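Local coordinates for protein L-talarate/galactarate dehydratase (Salmonella typhimurium, PDB 2PP1) that catalyses the magnesium-dependent dehydration of L-talarate and galactarate to 5-keto-4-deoxy-D-glucarate, and also epimerises L-talarate to galactarate, at residues F221-D226 against F246-I251; D256-E261 against E278-F283; T58-I63 against F78-R83. One frame throughout, in Å; residues are numbered along the deposited sequence.

Contact 1: residues F221-D226 against F246-I251. With MG (magnesium ion), chain G; LLH ((2R,3S,4R)-2,3,4-trihydroxy-5-(hydroxyamino)-5-oxopentanoic acid), chain H.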
loop_
_atom_site.group_PDB
_atom_site.type_symbol
_atom_site.label_atom_id
_atom_site.label_comp_id
_atom_site.label_asym_id
_atom_site.label_seq_id
_atom_site.Cartn_x
_atom_site.Cartn_y
_atom_site.Cartn_z
ATOM N N PHE A 221 -1.980 -11.379 -33.080
ATOM C CA PHE A 221 -0.957 -10.655 -32.347
ATOM C C PHE A 221 -1.386 -9.321 -31.747
ATOM O O PHE A 221 -1.978 -8.482 -32.428
ATOM C CB PHE A 221 0.272 -10.444 -33.224
ATOM C CG PHE A 221 1.555 -10.447 -32.454
ATOM C CD1 PHE A 221 2.059 -11.632 -31.930
ATOM C CD2 PHE A 221 2.244 -9.264 -32.221
ATOM C CE1 PHE A 221 3.229 -11.637 -31.185
ATOM C CE2 PHE A 221 3.416 -9.260 -31.477
ATOM C CZ PHE A 221 3.910 -10.450 -30.958
ATOM N N PRO A 222 -1.096 -9.117 -30.450
ATOM C CA PRO A 222 -1.446 -7.875 -29.756
ATOM C C PRO A 222 -0.840 -6.652 -30.438
ATOM O O PRO A 222 0.377 -6.549 -30.613
ATOM C CB PRO A 222 -0.890 -8.098 -28.355
ATOM C CG PRO A 222 -1.089 -9.582 -28.169
ATOM C CD PRO A 222 -0.601 -10.126 -29.494
ATOM N N LEU A 223 -1.713 -5.730 -30.829
ATOM C CA LEU A 223 -1.301 -4.516 -31.502
ATOM C C LEU A 223 -1.982 -3.314 -30.850
ATOM O O LEU A 223 -3.167 -3.359 -30.524
ATOM C CB LEU A 223 -1.678 -4.599 -32.984
ATOM C CG LEU A 223 -1.430 -3.399 -33.906
ATOM C CD1 LEU A 223 0.044 -3.029 -33.914
ATOM C CD2 LEU A 223 -1.892 -3.756 -35.309
ATOM N N MET A 224 -1.220 -2.247 -30.642
ATOM C CA MET A 224 -1.761 -1.035 -30.049
ATOM C C MET A 224 -1.204 0.197 -30.769
ATOM O O MET A 224 -0.195 0.112 -31.470
ATOM C CB MET A 224 -1.443 -0.978 -28.541
ATOM C CG MET A 224 -0.087 -1.545 -28.123
ATOM S SD MET A 224 -0.072 -3.355 -27.818
ATOM C CE MET A 224 -0.220 -3.432 -26.045
ATOM N N VAL A 225 -1.889 1.332 -30.631
ATOM C CA VAL A 225 -1.429 2.567 -31.255
ATOM C C VAL A 225 -1.301 3.669 -30.214
ATOM O O VAL A 225 -1.914 3.604 -29.145
ATOM C CB VAL A 225 -2.365 3.037 -32.386
ATOM C CG1 VAL A 225 -2.449 1.969 -33.438
ATOM C CG2 VAL A 225 -3.735 3.377 -31.844
ATOM N N ASP A 226 -0.495 4.677 -30.542
ATOM C CA ASP A 226 -0.214 5.784 -29.636
ATOM C C ASP A 226 -0.168 7.103 -30.405
ATOM O O ASP A 226 0.713 7.304 -31.245
ATOM C CB ASP A 226 1.138 5.526 -28.973
ATOM C CG ASP A 226 1.451 6.503 -27.863
ATOM O OD1 ASP A 226 0.785 7.559 -27.754
ATOM O OD2 ASP A 226 2.389 6.205 -27.098
ATOM N N PHE A 246 -9.209 -3.178 -36.465
ATOM C CA PHE A 246 -7.906 -3.772 -36.189
ATOM C C PHE A 246 -7.831 -4.483 -34.847
ATOM O O PHE A 246 -6.815 -5.106 -34.528
ATOM C CB PHE A 246 -6.822 -2.701 -36.283
ATOM C CG PHE A 246 -6.765 -2.026 -37.621
ATOM C CD1 PHE A 246 -6.380 -2.732 -38.759
ATOM C CD2 PHE A 246 -7.116 -0.688 -37.755
ATOM C CE1 PHE A 246 -6.347 -2.112 -40.013
ATOM C CE2 PHE A 246 -7.088 -0.061 -39.001
ATOM C CZ PHE A 246 -6.703 -0.773 -40.129
ATOM N N ASN A 247 -8.909 -4.403 -34.074
ATOM C CA ASN A 247 -8.977 -5.037 -32.758
ATOM C C ASN A 247 -7.741 -4.737 -31.915
ATOM O O ASN A 247 -7.083 -5.647 -31.405
ATOM C CB ASN A 247 -9.140 -6.550 -32.913
ATOM C CG ASN A 247 -10.365 -6.919 -33.719
ATOM O OD1 ASN A 247 -10.262 -7.478 -34.812
ATOM N ND2 ASN A 247 -11.535 -6.599 -33.188
ATOM N N LEU A 248 -7.433 -3.453 -31.775
ATOM C CA LEU A 248 -6.273 -3.020 -31.013
ATOM C C LEU A 248 -6.455 -3.284 -29.523
ATOM O O LEU A 248 -7.584 -3.280 -29.018
ATOM C CB LEU A 248 -6.048 -1.524 -31.239
ATOM C CG LEU A 248 -5.914 -1.085 -32.699
ATOM C CD1 LEU A 248 -5.997 0.444 -32.791
ATOM C CD2 LEU A 248 -4.604 -1.600 -33.270
ATOM N N ILE A 249 -5.349 -3.522 -28.821
ATOM C CA ILE A 249 -5.411 -3.742 -27.383
ATOM C C ILE A 249 -5.811 -2.408 -26.761
ATOM O O ILE A 249 -6.481 -2.369 -25.725
ATOM C CB ILE A 249 -4.040 -4.193 -26.801
ATOM C CG1 ILE A 249 -3.571 -5.470 -27.497
ATOM C CG2 ILE A 249 -4.162 -4.425 -25.301
ATOM C CD1 ILE A 249 -4.528 -6.641 -27.320
ATOM N N TRP A 250 -5.375 -1.314 -27.387
ATOM C CA TRP A 250 -5.743 0.017 -26.926
ATOM C C TRP A 250 -5.284 1.126 -27.865
ATOM O O TRP A 250 -4.435 0.917 -28.734
ATOM C CB TRP A 250 -5.201 0.292 -25.512
ATOM C CG TRP A 250 -3.711 0.535 -25.410
ATOM C CD1 TRP A 250 -2.997 1.546 -25.996
ATOM C CD2 TRP A 250 -2.764 -0.225 -24.637
ATOM N NE1 TRP A 250 -1.665 1.460 -25.635
ATOM C CE2 TRP A 250 -1.499 0.383 -24.804
ATOM C CE3 TRP A 250 -2.865 -1.364 -23.819
ATOM C CZ2 TRP A 250 -0.341 -0.108 -24.184
ATOM C CZ3 TRP A 250 -1.704 -1.854 -23.201
ATOM C CH2 TRP A 250 -0.464 -1.223 -23.391
ATOM N N ILE A 251 -5.884 2.297 -27.684
ATOM C CA ILE A 251 -5.533 3.504 -28.430
ATOM C C ILE A 251 -5.020 4.373 -27.290
ATOM O O ILE A 251 -5.729 4.623 -26.319
ATOM C CB ILE A 251 -6.774 4.160 -29.086
ATOM C CG1 ILE A 251 -7.372 3.205 -30.125
ATOM C CG2 ILE A 251 -6.383 5.481 -29.746
ATOM C CD1 ILE A 251 -8.715 3.660 -30.687
HETATM MG MG MG G . 2.906 6.754 -24.943
HETATM O O5A LLH H . 9.758 10.656 -28.390
HETATM C C5 LLH H . 9.240 10.825 -27.260
HETATM O O5B LLH H . 8.797 11.922 -26.823
HETATM C C4 LLH H . 9.128 9.612 -26.325
HETATM O O4 LLH H . 9.920 8.528 -26.804
HETATM C C3 LLH H . 7.656 9.210 -26.197
HETATM O O3 LLH H . 7.100 8.950 -27.501
HETATM C C2 LLH H . 7.453 7.948 -25.320
HETATM O O2 LLH H . 7.807 8.352 -23.993
HETATM C C1 LLH H . 6.022 7.370 -25.321
HETATM O O1 LLH H . 5.032 8.088 -25.335
HETATM N N LLH H . 5.931 6.022 -25.328
HETATM O ON LLH H . 4.791 5.341 -24.926
HETATM O O HOH W 1 -4.441 -6.630 -30.963
HETATM O O HOH W 2 1.583 8.309 -25.124
#
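Met224 and Trp250 pack together where two neighbouring parallel strands of the enolase-superfamily barrel pair. Residues 221-226 lead into strand 223-226 and residues 246-251 into strand 251-252. Helix 233-243 lies between them in the chain, so the contact closes a beta-alpha-beta crossover. Two backbone bonds join the segments. Ile249 N donates to Leu223 O at 2.8 Å, and Val225 N donates to Trp250 O at 3.2 Å. Val225 and Ile251 form a parallel bridge.

The Met224 side chain passes obliquely over the Trp250 indole. Its CB sits 3.5 Å from Trp250 O. The first torsion (chi1 36°) sets CG between the backbone N and the carbonyl carbon, 4.1 Å from Trp250 CE2. The chain then bends at chi2 and chi3. SD turns toward Ile249, 4.1 Å from its CG1, and makes a Met-aromatic contact with the indole. CE ends over one face of the six-membered ring, 3.7 Å from its centroid and 20° off the normal. This is a CH-pi contact, and it lies toward the rim of the ring. The same methyl also touches Ile249 CB.

On the side of Leu223, Val225 and Leu248 the packing is aliphatic. Leu248 splits its two methyls. CD2 reaches Leu223 CG, while CD1 meets both methyls of Val225, with the two side chains at about a right angle. Met243 of helix 233-243 packs on Val225, Leu248 and Ile251.

The strand ends at the metal. Trp250 NE1 donates to Glu252 OE1, so the indole is a second-shell support of a metal ligand. Asp226 OD2 accepts a hydrogen bond from Lys197, the proton acceptor, and with Glu252 and Glu278 it binds the magnesium ion, at 2.3 Å from OD2.

Contact 2: residues D256-E261 against E278-F283. With MG (magnesium ion), chain G; LLH ((2R,3S,4R)-2,3,4-trihydroxy-5-(hydroxyamino)-5-oxopentanoic acid), chain H.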
loop_
_atom_site.group_PDB
_atom_site.type_symbol
_atom_site.label_atom_id
_atom_site.label_comp_id
_atom_site.label_asym_id
_atom_site.label_seq_id
_atom_site.Cartn_x
_atom_site.Cartn_y
_atom_site.Cartn_z
ATOM N N ASP A 256 -5.131 15.500 -25.652
ATOM C CA ASP A 256 -4.315 16.183 -24.659
ATOM C C ASP A 256 -4.431 15.397 -23.354
ATOM O O ASP A 256 -5.528 14.986 -22.968
ATOM C CB ASP A 256 -4.824 17.606 -24.434
ATOM C CG ASP A 256 -3.952 18.388 -23.464
ATOM O OD1 ASP A 256 -2.870 18.859 -23.869
ATOM O OD2 ASP A 256 -4.334 18.520 -22.289
ATOM N N ALA A 257 -3.297 15.190 -22.690
ATOM C CA ALA A 257 -3.247 14.436 -21.443
ATOM C C ALA A 257 -4.207 14.937 -20.367
ATOM O O ALA A 257 -4.585 14.193 -19.458
ATOM C CB ALA A 257 -1.814 14.439 -20.895
ATOM N N TYR A 258 -4.604 16.197 -20.459
ATOM C CA TYR A 258 -5.497 16.757 -19.459
ATOM C C TYR A 258 -6.940 16.895 -19.921
ATOM O O TYR A 258 -7.767 17.439 -19.195
ATOM C CB TYR A 258 -4.951 18.103 -18.974
ATOM C CG TYR A 258 -3.677 17.942 -18.185
ATOM C CD1 TYR A 258 -3.716 17.736 -16.808
ATOM C CD2 TYR A 258 -2.433 17.915 -18.823
ATOM C CE1 TYR A 258 -2.546 17.504 -16.082
ATOM C CE2 TYR A 258 -1.257 17.681 -18.110
ATOM C CZ TYR A 258 -1.321 17.476 -16.745
ATOM O OH TYR A 258 -0.169 17.238 -16.034
ATOM N N ASP A 259 -7.245 16.403 -21.118
ATOM C CA ASP A 259 -8.618 16.464 -21.611
ATOM C C ASP A 259 -9.381 15.263 -21.045
ATOM O O ASP A 259 -9.616 14.270 -21.737
ATOM C CB ASP A 259 -8.667 16.426 -23.140
ATOM C CG ASP A 259 -10.092 16.630 -23.681
ATOM O OD1 ASP A 259 -11.020 16.725 -22.853
ATOM O OD2 ASP A 259 -10.288 16.689 -24.915
ATOM N N ILE A 260 -9.752 15.364 -19.772
ATOM C CA ILE A 260 -10.452 14.291 -19.082
ATOM C C ILE A 260 -11.762 13.873 -19.733
ATOM O O ILE A 260 -11.956 12.692 -20.047
ATOM C CB ILE A 260 -10.727 14.681 -17.618
ATOM C CG1 ILE A 260 -9.408 15.054 -16.934
ATOM C CG2 ILE A 260 -11.423 13.524 -16.883
ATOM C CD1 ILE A 260 -9.568 15.478 -15.470
ATOM N N GLU A 261 -12.666 14.828 -19.935
ATOM C CA GLU A 261 -13.956 14.515 -20.540
ATOM C C GLU A 261 -13.777 14.035 -21.969
ATOM O O GLU A 261 -14.539 13.193 -22.446
ATOM C CB GLU A 261 -14.881 15.732 -20.513
ATOM C CG GLU A 261 -15.135 16.291 -19.134
ATOM C CD GLU A 261 -16.279 17.297 -19.131
ATOM O OE1 GLU A 261 -16.369 18.113 -20.068
ATOM O OE2 GLU A 261 -17.092 17.284 -18.192
ATOM N N GLU A 278 0.647 8.660 -19.017
ATOM C CA GLU A 278 2.107 8.734 -18.939
ATOM C C GLU A 278 2.659 10.132 -18.632
ATOM O O GLU A 278 3.698 10.262 -17.987
ATOM C CB GLU A 278 2.726 8.273 -20.245
ATOM C CG GLU A 278 2.675 9.344 -21.298
ATOM C CD GLU A 278 3.514 8.989 -22.473
ATOM O OE1 GLU A 278 3.194 7.975 -23.120
ATOM O OE2 GLU A 278 4.495 9.705 -22.742
ATOM N N MET A 279 1.972 11.171 -19.100
ATOM C CA MET A 279 2.449 12.538 -18.888
ATOM C C MET A 279 2.116 13.129 -17.522
ATOM O O MET A 279 2.664 14.165 -17.147
ATOM C CB MET A 279 1.898 13.465 -19.979
ATOM C CG MET A 279 2.210 13.035 -21.404
ATOM S SD MET A 279 3.977 12.892 -21.739
ATOM C CE MET A 279 4.539 14.578 -21.387
ATOM N N LEU A 280 1.224 12.482 -16.776
ATOM C CA LEU A 280 0.836 12.997 -15.468
ATOM C C LEU A 280 1.995 12.931 -14.483
ATOM O O LEU A 280 2.805 12.002 -14.519
ATOM C CB LEU A 280 -0.388 12.237 -14.952
ATOM C CG LEU A 280 -1.562 12.240 -15.957
ATOM C CD1 LEU A 280 -2.783 11.543 -15.353
ATOM C CD2 LEU A 280 -1.909 13.666 -16.345
ATOM N N THR A 281 2.074 13.918 -13.597
ATOM C CA THR A 281 3.178 13.981 -12.651
ATOM C C THR A 281 2.824 13.952 -11.168
ATOM O O THR A 281 3.450 14.645 -10.368
ATOM C CB THR A 281 4.038 15.239 -12.928
ATOM O OG1 THR A 281 3.280 16.416 -12.617
ATOM C CG2 THR A 281 4.419 15.301 -14.392
ATOM N N SER A 282 1.820 13.162 -10.797
ATOM C CA SER A 282 1.435 13.037 -9.394
ATOM C C SER A 282 0.217 12.144 -9.228
ATOM O O SER A 282 -0.499 11.852 -10.189
ATOM C CB SER A 282 1.109 14.404 -8.784
ATOM O OG SER A 282 -0.138 14.885 -9.254
ATOM N N PHE A 283 -0.004 11.707 -7.995
ATOM C CA PHE A 283 -1.164 10.896 -7.681
ATOM C C PHE A 283 -2.410 11.739 -7.987
ATOM O O PHE A 283 -3.325 11.277 -8.655
ATOM C CB PHE A 283 -1.156 10.522 -6.198
ATOM C CG PHE A 283 -2.454 9.932 -5.715
ATOM C CD1 PHE A 283 -2.731 8.581 -5.891
ATOM C CD2 PHE A 283 -3.413 10.742 -5.109
ATOM C CE1 PHE A 283 -3.953 8.035 -5.472
ATOM C CE2 PHE A 283 -4.634 10.221 -4.687
ATOM C CZ PHE A 283 -4.908 8.860 -4.868
HETATM MG MG MG G . 2.906 6.754 -24.943
HETATM O O5A LLH H . 9.758 10.656 -28.390
HETATM C C5 LLH H . 9.240 10.825 -27.260
HETATM O O5B LLH H . 8.797 11.922 -26.823
HETATM C C4 LLH H . 9.128 9.612 -26.325
HETATM O O4 LLH H . 9.920 8.528 -26.804
HETATM C C3 LLH H . 7.656 9.210 -26.197
HETATM O O3 LLH H . 7.100 8.950 -27.501
HETATM C C2 LLH H . 7.453 7.948 -25.320
HETATM O O2 LLH H . 7.807 8.352 -23.993
HETATM C C1 LLH H . 6.022 7.370 -25.321
HETATM O O1 LLH H . 5.032 8.088 -25.335
HETATM N N LLH H . 5.931 6.022 -25.328
HETATM O ON LLH H . 4.791 5.341 -24.926
HETATM O O HOH W 3 2.424 16.697 -17.681
HETATM O O HOH W 2 1.583 8.309 -25.124
#
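Two loops at the metal end of the barrel meet here: Ala257 and Tyr258, after strand 251-252, pack on Met279 and Leu280, after strand 274-276. The contact is small and partly buried. It lies beside the magnesium site of the enolase-type barrel.

Residues 256-259 form a type I beta turn, closed by a bond from Asp259 N to Asp256 O. Asp256 OD2 also accepts from Tyr258 N, which makes an Asx turn. That nitrogen comes from above the carboxylate plane. Asp259 follows as the N-cap of helix 260-269.

The turn presents two groups to the other loop. Ala257 CB meets Met279 CB at 3.9 Å, and the rest of the methionine chain leads away. The Tyr258 ring receives Leu280 CD2 over one face, 4.2 Å from its centroid. The methyl is 28° off the normal and nearest to CE1 and CZ. Leu280 has its CG beside the backbone N (chi1 -54°), and this torsion directs the CD2 branch to the ring. The Tyr258 and Leu280 side chains slide past each other in opposite directions.

The phenol oxygen ties the loops together through solvent. One water donates to Tyr258 OH at 3.1 Å and to Met279 O at 2.6 Å. Tyr258 OH is also hydrogen-bonded to Glu285, whose other carboxylate oxygen is bonded to Thr281 OG1 and Ser282 OG. Glu285 thus joins the tyrosine to the start of helix 283-291, where Ser282 is the N-cap.

Glu278 lies on the active-site side and takes no part in the packing between the loops. Its carboxylate shares the metal with Asp226 and Glu252. Glu278 OE1 binds the magnesium ion at 2.2 Å and lies 2.9 Å from O1 of the bound hydroxamate.

Contact 3: residues T58-I63 against F78-R83. With LLH ((2R,3S,4R)-2,3,4-trihydroxy-5-(hydroxyamino)-5-oxopentanoic acid), chain H.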
loop_
_atom_site.group_PDB
_atom_site.type_symbol
_atom_site.label_atom_id
_atom_site.label_comp_id
_atom_site.label_asym_id
_atom_site.label_seq_id
_atom_site.Cartn_x
_atom_site.Cartn_y
_atom_site.Cartn_z
ATOM N N THR A 58 16.931 13.506 -29.095
ATOM C CA THR A 58 18.283 13.032 -29.392
ATOM C C THR A 58 19.027 12.470 -28.191
ATOM O O THR A 58 20.138 11.943 -28.326
ATOM C CB THR A 58 19.143 14.156 -30.002
ATOM O OG1 THR A 58 19.250 15.237 -29.064
ATOM C CG2 THR A 58 18.506 14.667 -31.291
ATOM N N GLU A 59 18.429 12.583 -27.015
ATOM C CA GLU A 59 19.067 12.057 -25.816
ATOM C C GLU A 59 18.050 11.979 -24.688
ATOM O O GLU A 59 16.954 12.541 -24.788
ATOM C CB GLU A 59 20.226 12.961 -25.397
ATOM C CG GLU A 59 19.772 14.248 -24.732
ATOM C CD GLU A 59 20.927 15.167 -24.376
ATOM O OE1 GLU A 59 22.079 14.687 -24.305
ATOM O OE2 GLU A 59 20.676 16.370 -24.150
ATOM N N VAL A 60 18.417 11.283 -23.617
ATOM C CA VAL A 60 17.537 11.167 -22.467
ATOM C C VAL A 60 18.300 11.485 -21.198
ATOM O O VAL A 60 19.367 10.920 -20.952
ATOM C CB VAL A 60 16.938 9.739 -22.347
ATOM C CG1 VAL A 60 16.018 9.661 -21.129
ATOM C CG2 VAL A 60 16.173 9.391 -23.619
ATOM N N ALA A 61 17.773 12.407 -20.400
ATOM C CA ALA A 61 18.421 12.760 -19.145
ATOM C C ALA A 61 18.087 11.667 -18.141
ATOM O O ALA A 61 16.939 11.211 -18.072
ATOM C CB ALA A 61 17.904 14.097 -18.632
ATOM N N ILE A 62 19.090 11.250 -17.370
ATOM C CA ILE A 62 18.907 10.226 -16.352
ATOM C C ILE A 62 19.456 10.778 -15.032
ATOM O O ILE A 62 20.639 11.127 -14.951
ATOM C CB ILE A 62 19.681 8.939 -16.712
ATOM C CG1 ILE A 62 19.231 8.418 -18.088
ATOM C CG2 ILE A 62 19.471 7.882 -15.618
ATOM C CD1 ILE A 62 17.820 7.861 -18.108
ATOM N N ILE A 63 18.602 10.886 -14.015
ATOM C CA ILE A 63 19.028 11.389 -12.714
ATOM C C ILE A 63 19.089 10.189 -11.775
ATOM O O ILE A 63 18.073 9.526 -11.511
ATOM C CB ILE A 63 18.052 12.434 -12.144
ATOM C CG1 ILE A 63 17.941 13.637 -13.089
ATOM C CG2 ILE A 63 18.552 12.912 -10.786
ATOM C CD1 ILE A 63 17.062 13.407 -14.289
ATOM N N PHE A 78 16.366 5.882 -10.002
ATOM C CA PHE A 78 16.514 6.970 -10.957
ATOM C C PHE A 78 15.193 7.517 -11.503
ATOM O O PHE A 78 14.130 6.904 -11.353
ATOM C CB PHE A 78 17.371 6.491 -12.130
ATOM C CG PHE A 78 16.671 5.503 -13.036
ATOM C CD1 PHE A 78 15.882 5.946 -14.099
ATOM C CD2 PHE A 78 16.768 4.132 -12.804
ATOM C CE1 PHE A 78 15.199 5.035 -14.917
ATOM C CE2 PHE A 78 16.091 3.212 -13.615
ATOM C CZ PHE A 78 15.304 3.668 -14.674
ATOM N N SER A 79 15.282 8.696 -12.104
ATOM C CA SER A 79 14.152 9.320 -12.780
ATOM C C SER A 79 14.803 9.786 -14.084
ATOM O O SER A 79 15.999 9.540 -14.308
ATOM C CB SER A 79 13.542 10.490 -11.989
ATOM O OG SER A 79 14.422 11.590 -11.885
ATOM N N TYR A 80 14.049 10.452 -14.946
ATOM C CA TYR A 80 14.602 10.849 -16.222
ATOM C C TYR A 80 13.803 11.987 -16.797
ATOM O O TYR A 80 12.787 12.401 -16.242
ATOM C CB TYR A 80 14.508 9.677 -17.204
ATOM C CG TYR A 80 13.069 9.432 -17.651
ATOM C CD1 TYR A 80 12.546 10.062 -18.787
ATOM C CD2 TYR A 80 12.202 8.646 -16.880
ATOM C CE1 TYR A 80 11.195 9.924 -19.138
ATOM C CE2 TYR A 80 10.852 8.500 -17.223
ATOM C CZ TYR A 80 10.353 9.142 -18.350
ATOM O OH TYR A 80 9.018 9.022 -18.684
ATOM N N SER A 81 14.271 12.475 -17.936
ATOM C CA SER A 81 13.569 13.526 -18.643
ATOM C C SER A 81 13.847 13.395 -20.127
ATOM O O SER A 81 15.000 13.226 -20.536
ATOM C CB SER A 81 14.007 14.912 -18.161
ATOM O OG SER A 81 13.294 15.912 -18.876
ATOM N N LYS A 82 12.785 13.427 -20.927
ATOM C CA LYS A 82 12.923 13.370 -22.372
ATOM C C LYS A 82 12.681 14.817 -22.765
ATOM O O LYS A 82 11.548 15.310 -22.691
ATOM C CB LYS A 82 11.881 12.429 -22.990
ATOM C CG LYS A 82 12.111 10.960 -22.633
ATOM C CD LYS A 82 11.164 10.017 -23.385
ATOM C CE LYS A 82 11.370 8.558 -22.951
ATOM N NZ LYS A 82 10.500 7.579 -23.669
ATOM N N ARG A 83 13.772 15.484 -23.144
ATOM C CA ARG A 83 13.809 16.901 -23.508
ATOM C C ARG A 83 14.042 17.676 -22.211
ATOM O O ARG A 83 14.401 17.072 -21.199
ATOM C CB ARG A 83 12.527 17.348 -24.231
ATOM C CG ARG A 83 12.372 16.674 -25.598
ATOM C CD ARG A 83 11.226 17.224 -26.419
ATOM N NE ARG A 83 11.146 16.548 -27.720
ATOM C CZ ARG A 83 10.630 15.332 -27.908
ATOM N NH1 ARG A 83 10.139 14.646 -26.880
ATOM N NH2 ARG A 83 10.610 14.795 -29.123
HETATM O O5A LLH H . 9.758 10.656 -28.390
HETATM C C5 LLH H . 9.240 10.825 -27.260
HETATM O O5B LLH H . 8.797 11.922 -26.823
HETATM C C4 LLH H . 9.128 9.612 -26.325
HETATM O O4 LLH H . 9.920 8.528 -26.804
HETATM C C3 LLH H . 7.656 9.210 -26.197
HETATM O O3 LLH H . 7.100 8.950 -27.501
HETATM C C2 LLH H . 7.453 7.948 -25.320
HETATM O O2 LLH H . 7.807 8.352 -23.993
HETATM C C1 LLH H . 6.022 7.370 -25.321
HETATM O O1 LLH H . 5.032 8.088 -25.335
HETATM N N LLH H . 5.931 6.022 -25.328
HETATM O ON LLH H . 4.791 5.341 -24.926
HETATM O O HOH W 4 16.253 15.092 -24.227
#
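A chi1 of 72° sets Tyr80 CG between the backbone N and the carbonyl carbon. The ring then leads away from strand 57-69, and its OH is hydrogen-bonded to Asp301, thought to raise the basicity of the active-site His328. Tyr80 CB lies 3.0 Å from Ala61 O. Ile62 places CG1 beside its backbone N (chi1 -57°), and its CD1 comes to 3.9 Å from Tyr80 CB. These two residues form a non-hydrogen-bonded antiparallel pair. The pairs on either side are hydrogen-bonded. Ala61 N donates to Ser81 O and Ser81 N to Ala61 O; Ile63 and Ser79 exchange the same two bonds. On the sheet face of Ala61 and Ile63, Ala61 CB meets Ser81 CB at 4.0 Å, and Ser79 OG touches Ile63 CB. That hydroxyl is bonded to Gln130 O.

Farther along the segment, Lys82 stays extended beyond CG and carries NZ to the bound hydroxamate, 2.8 Å from its O2 and weakly bonded to its O4. Arg83 NH1 donates to the ligand carboxylate O5B at 3.0 Å. Strands 57-69 and 74-81 form a beta hairpin of the N-terminal capping domain, which supplies substrate-binding residues to the barrel active site, as in the enolase superfamily.

Contacts 1 and 2 belong to the barrel and contact 3 to the N-terminal domain, yet all three reach the same bound hydroxamate. Contacts 1 and 3 are buried sheet pairings held by backbone bonds, parallel in the first and antiparallel in the third. Contact 2 is partly buried, pairs two loops, and relies on a methyl-ring contact and a bridging water. Contacts 1 and 2 each give one carboxylate to the magnesium ion and share a metal-bound water. Contact 3 gives cationic side chains to the ligand instead. The centres lie about 20 to 27 Å apart. Contact 3 comes first along the chain, then contact 1, then contact 2.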